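Local structure of monomethylamine methyltransferase mtmB1 (Methanosarcina barkeri, 1NTH) at the interface of chains A and B and the interface of chains A and C. The protein transfers the methyl group of monomethylamine to the corrinoid cofactor of its partner protein MtmC, a step in methane formation from methylamine. Numbering follows the deposited sequence. Chains: chain A/B/C, Monomethylamine methyltransferase mtmB1.

Contact 1: the interface of chains A and B. Residues chain A 123, 151-152; chain B 6, 93, 97.
A:Lys151 and B:Ser6 are joined by a direct hydrogen bond between two subunits of the monomethylamine methyltransferase family, whose fold is a TIM barrel. The backbone N of A:Lys151 donates to the hydroxyl OG of B:Ser6 over 3.0 Å, nearly straight at 169°. Beside this bond, CG of A:Lys151 lies 3.6 Å from CB of B:Ser6, and its CB packs on CB of B:Asn97 at 3.7 Å. The lysine chain runs on fully extended past B:Asp93, and its ammonium NZ reaches the backbone O of B:Asn97 through a water. The amide of B:Asn97 stands almost perpendicular to the A:Glu152 carboxylate. As modelled, OD1 of B:Asn97 faces OE2 of A:Glu152, a pairing of two acceptors that is doubtful; a turned amide would bring ND2 there instead.

Behind these contacts, OD1 of B:Asp93, in helix 88-95, accepts from OG of B:Ser6 at 2.7 Å, met on the syn side. With its hydrogen given to B:Asp93, OG probably stays oriented to accept from A:Lys151. The other oxygen, OD2, is tied by separate waters to N and OE2 of A:Glu152. On the far side, A:Lys123 stretches out with CG anti to its backbone N (chi1 -178°) and places NZ 2.7 Å from OE1 of A:Glu152, a salt bridge that steadies the carboxylate.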
loop_
_atom_site.group_PDB
_atom_site.type_symbol
_atom_site.label_atom_id
_atom_site.label_comp_id
_atom_site.label_asym_id
_atom_site.label_seq_id
_atom_site.Cartn_x
_atom_site.Cartn_y
_atom_site.Cartn_z
ATOM N N LYS A 123 -30.926 -11.555 7.360
ATOM C CA LYS A 123 -30.619 -11.088 8.705
ATOM C C LYS A 123 -29.865 -9.759 8.653
ATOM O O LYS A 123 -29.037 -9.534 7.771
ATOM C CB LYS A 123 -29.758 -12.130 9.423
ATOM C CG LYS A 123 -29.402 -11.799 10.861
ATOM C CD LYS A 123 -28.414 -12.822 11.415
ATOM C CE LYS A 123 -28.111 -12.574 12.888
ATOM N NZ LYS A 123 -27.049 -13.496 13.392
ATOM N N LYS A 151 -19.395 -15.184 17.159
ATOM C CA LYS A 151 -19.636 -15.307 15.722
ATOM C C LYS A 151 -20.875 -14.526 15.290
ATOM O O LYS A 151 -21.031 -14.193 14.113
ATOM C CB LYS A 151 -19.784 -16.776 15.318
ATOM C CG LYS A 151 -18.456 -17.504 15.220
ATOM C CD LYS A 151 -18.607 -18.855 14.550
ATOM C CE LYS A 151 -17.241 -19.463 14.254
ATOM N NZ LYS A 151 -17.359 -20.746 13.512
ATOM N N GLU A 152 -21.759 -14.242 16.241
ATOM C CA GLU A 152 -22.977 -13.482 15.965
ATOM C C GLU A 152 -22.656 -12.049 15.547
ATOM O O GLU A 152 -23.412 -11.431 14.797
ATOM C CB GLU A 152 -23.866 -13.423 17.213
ATOM C CG GLU A 152 -24.684 -14.670 17.510
ATOM C CD GLU A 152 -25.747 -14.941 16.463
ATOM O OE1 GLU A 152 -26.311 -13.971 15.907
ATOM O OE2 GLU A 152 -26.035 -16.129 16.207
ATOM N N SER B 6 -18.019 -18.919 21.122
ATOM C CA SER B 6 -18.028 -19.512 19.793
ATOM C C SER B 6 -16.779 -20.378 19.711
ATOM O O SER B 6 -15.682 -19.940 20.058
ATOM C CB SER B 6 -18.006 -18.430 18.711
ATOM O OG SER B 6 -19.226 -17.704 18.703
ATOM N N ASP B 93 -24.222 -22.548 16.687
ATOM C CA ASP B 93 -23.632 -21.213 16.626
ATOM C C ASP B 93 -22.750 -21.126 15.381
ATOM O O ASP B 93 -22.732 -20.108 14.694
ATOM C CB ASP B 93 -22.804 -20.940 17.887
ATOM C CG ASP B 93 -22.005 -19.645 17.800
ATOM O OD1 ASP B 93 -20.761 -19.723 17.822
ATOM O OD2 ASP B 93 -22.618 -18.556 17.713
ATOM N N ASN B 97 -23.788 -18.971 11.693
ATOM C CA ASN B 97 -22.959 -17.808 11.386
ATOM C C ASN B 97 -21.826 -18.116 10.418
ATOM O O ASN B 97 -20.663 -17.848 10.710
ATOM C CB ASN B 97 -22.386 -17.223 12.681
ATOM C CG ASN B 97 -23.465 -16.694 13.608
ATOM O OD1 ASN B 97 -23.800 -17.314 14.624
ATOM N ND2 ASN B 97 -24.027 -15.549 13.253
HETATM O O HOH W 1 -21.981 -15.926 18.695
HETATM O O HOH W 2 -19.112 -20.434 11.360
HETATM O O HOH W 3 -25.276 -18.145 17.767
#

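Contact 2: the interface of chains A and C. Residues chain A 165, 174, 177-178, 181; chain C 10, 247-248.
Chi1 of C:Tyr10 (-57°) sets CG anti to the carbonyl carbon and sends the phenol ring into chain A, where A:Leu178, with CG opposite its own backbone N (178°), turns its branches to meet it. CD2 of A:Leu178 lies above one face near its rim, 3.9 Å from CZ of C:Tyr10. On the same side NH1 of A:Arg165 is 3.7 Å from CD1 of C:Tyr10, its guanidinium inclined by 60° to the ring rather than stacked flat. The pyrrolidine of A:Pro174 comes from the other side, beyond the CD2-CE2 edge, with its CB 3.8 Å from CE2 of C:Tyr10. The proline carbonyl O also approaches CE2, while OH of C:Tyr10 ends 3.5 Å from CB of A:Leu178.

A second strip of apolar contact lies alongside. The methyl CB of C:Ala247 meets CB of A:Pro174 at 3.7 Å, and CG1 of A:Val177 rests against the backbone of C:His248. At the far end A:Lys181 crosses the imidazole of C:His248 at about a right angle; the approach of its NZ to the ring is too close as modelled and is doubtful.

The patch lies where the first turns of helix 174-193 of chain A, with A:Arg165 from a preceding loop, press on helices 9-18 and 240-251 of chain C.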
loop_
_atom_site.group_PDB
_atom_site.type_symbol
_atom_site.label_atom_id
_atom_site.label_comp_id
_atom_site.label_asym_id
_atom_site.label_seq_id
_atom_site.Cartn_x
_atom_site.Cartn_y
_atom_site.Cartn_z
ATOM N N ARG A 165 -3.455 6.379 29.107
ATOM C CA ARG A 165 -2.201 6.623 29.809
ATOM C C ARG A 165 -2.510 7.194 31.196
ATOM O O ARG A 165 -1.800 8.056 31.714
ATOM C CB ARG A 165 -1.286 7.557 29.003
ATOM C CG ARG A 165 -0.378 6.776 28.050
ATOM C CD ARG A 165 0.364 7.650 27.050
ATOM N NE ARG A 165 1.247 8.632 27.672
ATOM C CZ ARG A 165 2.062 9.428 26.986
ATOM N NH1 ARG A 165 2.104 9.346 25.662
ATOM N NH2 ARG A 165 2.817 10.318 27.616
ATOM N N PRO A 174 -4.664 17.323 24.471
ATOM C CA PRO A 174 -3.958 16.356 23.624
ATOM C C PRO A 174 -4.387 14.926 23.944
ATOM O O PRO A 174 -4.274 14.031 23.104
ATOM C CB PRO A 174 -2.487 16.622 23.939
ATOM C CG PRO A 174 -2.529 17.171 25.355
ATOM C CD PRO A 174 -3.715 18.100 25.288
ATOM N N VAL A 177 -7.042 13.692 21.578
ATOM C CA VAL A 177 -6.488 13.269 20.291
ATOM C C VAL A 177 -5.889 11.873 20.452
ATOM O O VAL A 177 -6.134 10.981 19.633
ATOM C CB VAL A 177 -5.391 14.246 19.799
ATOM C CG1 VAL A 177 -4.596 13.626 18.648
ATOM C CG2 VAL A 177 -6.036 15.547 19.329
ATOM N N LEU A 178 -5.108 11.683 21.512
ATOM C CA LEU A 178 -4.488 10.386 21.772
ATOM C C LEU A 178 -5.557 9.299 21.886
ATOM O O LEU A 178 -5.418 8.217 21.307
ATOM C CB LEU A 178 -3.655 10.439 23.063
ATOM C CG LEU A 178 -2.979 9.131 23.490
ATOM C CD1 LEU A 178 -2.024 8.664 22.397
ATOM C CD2 LEU A 178 -2.227 9.342 24.800
ATOM N N LYS A 181 -7.257 8.280 18.437
ATOM C CA LYS A 181 -6.470 7.372 17.608
ATOM C C LYS A 181 -6.330 6.013 18.286
ATOM O O LYS A 181 -6.520 4.970 17.658
ATOM C CB LYS A 181 -5.071 7.942 17.351
ATOM C CG LYS A 181 -5.039 9.251 16.576
ATOM C CD LYS A 181 -3.600 9.653 16.282
ATOM C CE LYS A 181 -3.496 11.066 15.710
ATOM N NZ LYS A 181 -4.119 11.208 14.360
ATOM N N TYR C 10 1.772 15.997 26.394
ATOM C CA TYR C 10 0.816 15.585 27.412
ATOM C C TYR C 10 1.228 16.149 28.766
ATOM O O TYR C 10 0.381 16.604 29.539
ATOM C CB TYR C 10 0.722 14.059 27.461
ATOM C CG TYR C 10 0.346 13.473 26.121
ATOM C CD1 TYR C 10 1.312 12.909 25.288
ATOM C CD2 TYR C 10 -0.967 13.542 25.658
ATOM C CE1 TYR C 10 0.982 12.431 24.022
ATOM C CE2 TYR C 10 -1.309 13.067 24.390
ATOM C CZ TYR C 10 -0.331 12.516 23.580
ATOM O OH TYR C 10 -0.661 12.062 22.322
ATOM N N ALA C 247 0.121 16.407 19.363
ATOM C CA ALA C 247 -0.265 15.038 19.707
ATOM C C ALA C 247 -0.696 14.278 18.460
ATOM O O ALA C 247 -0.440 13.081 18.326
ATOM C CB ALA C 247 -1.402 15.056 20.719
ATOM N N HIS C 248 -1.370 14.983 17.560
ATOM C CA HIS C 248 -1.841 14.393 16.314
ATOM C C HIS C 248 -0.669 14.026 15.398
ATOM O O HIS C 248 -0.614 12.910 14.866
ATOM C CB HIS C 248 -2.785 15.374 15.614
ATOM C CG HIS C 248 -3.043 15.044 14.178
ATOM N ND1 HIS C 248 -2.593 15.835 13.144
ATOM C CD2 HIS C 248 -3.696 14.006 13.604
ATOM C CE1 HIS C 248 -2.959 15.299 11.993
ATOM N NE2 HIS C 248 -3.629 14.189 12.246
#

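Contact 3: the interface of chains A and B. Residues chain A 112, 114; chain B 101, 114.
A:Arg114 meets B:Glu101 end-on, NH1 and NH2 each taking one carboxylate oxygen in a two-pronged salt bridge. NH1 of A:Arg114 donates to OE1 of B:Glu101 over 2.9 Å (160° at the hydrogen), while NH2 of A:Arg114 reaches OE2 of B:Glu101 at 3.2 Å. Both oxygens lie close to the guanidinium plane, but the carboxylate is turned by 24° against it, so that NH1 comes to OE1 from above the carboxylate plane and NH2 meets OE2 on its syn side. The arginine runs straight from CG to NE, which carries the guanidinium across the boundary. CB of A:Asn112 lies over one face of that guanidinium, towards its rim, and probably limits its tilt on that side. B:Glu101 projects from strand 101-104 with CG between the backbone N and the carbonyl carbon (chi1 67°), then extends fully towards chain A.

The other flank is looser. A water joins OD1 of A:Asn112 to OE2 of B:Glu101, and NE of B:Arg114 makes a weak bond to OE2 of B:Glu101 at 3.3 Å. NH2 of A:Arg114 and NH2 of B:Arg114 lie 4.2 Å apart, with the glutamate serving both arginines. With an alanine in place of B:Glu101, A:Arg114 would probably lose its countercharge and be free to swing, leaving two arginines close together without this anion to balance them. The site thus pins strand 111-114 of one subunit to strand 101-104 of its neighbour, helping to hold the oligomer together.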
loop_
_atom_site.group_PDB
_atom_site.type_symbol
_atom_site.label_atom_id
_atom_site.label_comp_id
_atom_site.label_asym_id
_atom_site.label_seq_id
_atom_site.Cartn_x
_atom_site.Cartn_y
_atom_site.Cartn_z
ATOM N N ASN A 112 -20.876 -7.270 3.718
ATOM C CA ASN A 112 -21.645 -6.431 2.813
ATOM C C ASN A 112 -22.908 -5.934 3.488
ATOM O O ASN A 112 -23.636 -6.705 4.114
ATOM C CB ASN A 112 -22.041 -7.206 1.556
ATOM C CG ASN A 112 -20.846 -7.684 0.769
ATOM O OD1 ASN A 112 -20.380 -8.812 0.945
ATOM N ND2 ASN A 112 -20.330 -6.824 -0.098
ATOM N N ARG A 114 -26.395 -4.384 2.656
ATOM C CA ARG A 114 -27.353 -4.150 1.583
ATOM C C ARG A 114 -28.739 -3.891 2.168
ATOM O O ARG A 114 -29.012 -4.241 3.314
ATOM C CB ARG A 114 -27.384 -5.354 0.635
ATOM C CG ARG A 114 -26.020 -5.664 0.015
ATOM C CD ARG A 114 -26.123 -6.670 -1.124
ATOM N NE ARG A 114 -24.825 -6.924 -1.754
ATOM C CZ ARG A 114 -24.062 -7.985 -1.504
ATOM N NH1 ARG A 114 -24.461 -8.906 -0.635
ATOM N NH2 ARG A 114 -22.900 -8.126 -2.127
ATOM N N GLU B 101 -20.567 -14.859 1.601
ATOM C CA GLU B 101 -19.954 -14.722 0.287
ATOM C C GLU B 101 -18.567 -14.129 0.462
ATOM O O GLU B 101 -18.205 -13.677 1.549
ATOM C CB GLU B 101 -20.799 -13.791 -0.589
ATOM C CG GLU B 101 -20.809 -12.342 -0.116
ATOM C CD GLU B 101 -21.686 -11.445 -0.979
ATOM O OE1 GLU B 101 -22.912 -11.395 -0.741
ATOM O OE2 GLU B 101 -21.150 -10.798 -1.903
ATOM N N ARG B 114 -20.671 -16.601 -4.480
ATOM C CA ARG B 114 -21.939 -16.505 -3.767
ATOM C C ARG B 114 -22.640 -17.861 -3.764
ATOM O O ARG B 114 -22.339 -18.725 -4.585
ATOM C CB ARG B 114 -22.827 -15.439 -4.418
ATOM C CG ARG B 114 -22.177 -14.054 -4.449
ATOM C CD ARG B 114 -23.167 -12.963 -4.834
ATOM N NE ARG B 114 -22.558 -11.632 -4.810
ATOM C CZ ARG B 114 -22.131 -10.980 -5.888
ATOM N NH1 ARG B 114 -22.245 -11.530 -7.091
ATOM N NH2 ARG B 114 -21.592 -9.775 -5.763
HETATM O O HOH W 4 -18.425 -9.950 -1.265
#

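Contact 1 and contact 3 belong to the same A-B interface, their C-alpha centres about 16 Å apart, whereas contact 2, between chains A and C, has its C-alpha centre about 36 Å from that of contact 1 and 37 Å from that of contact 3. In chain B, the stretch from helix 88-95 to strand 101-104 serves both contact 1 and contact 3, so one short segment carries two anchor points. The A-C interface is two-fold symmetric; the A-B interface is not an exact two-fold. Since the enzyme is a dimer of homotrimers, contacts 1 and 3 probably hold subunits within a trimer, and contact 2 probably joins the two trimers.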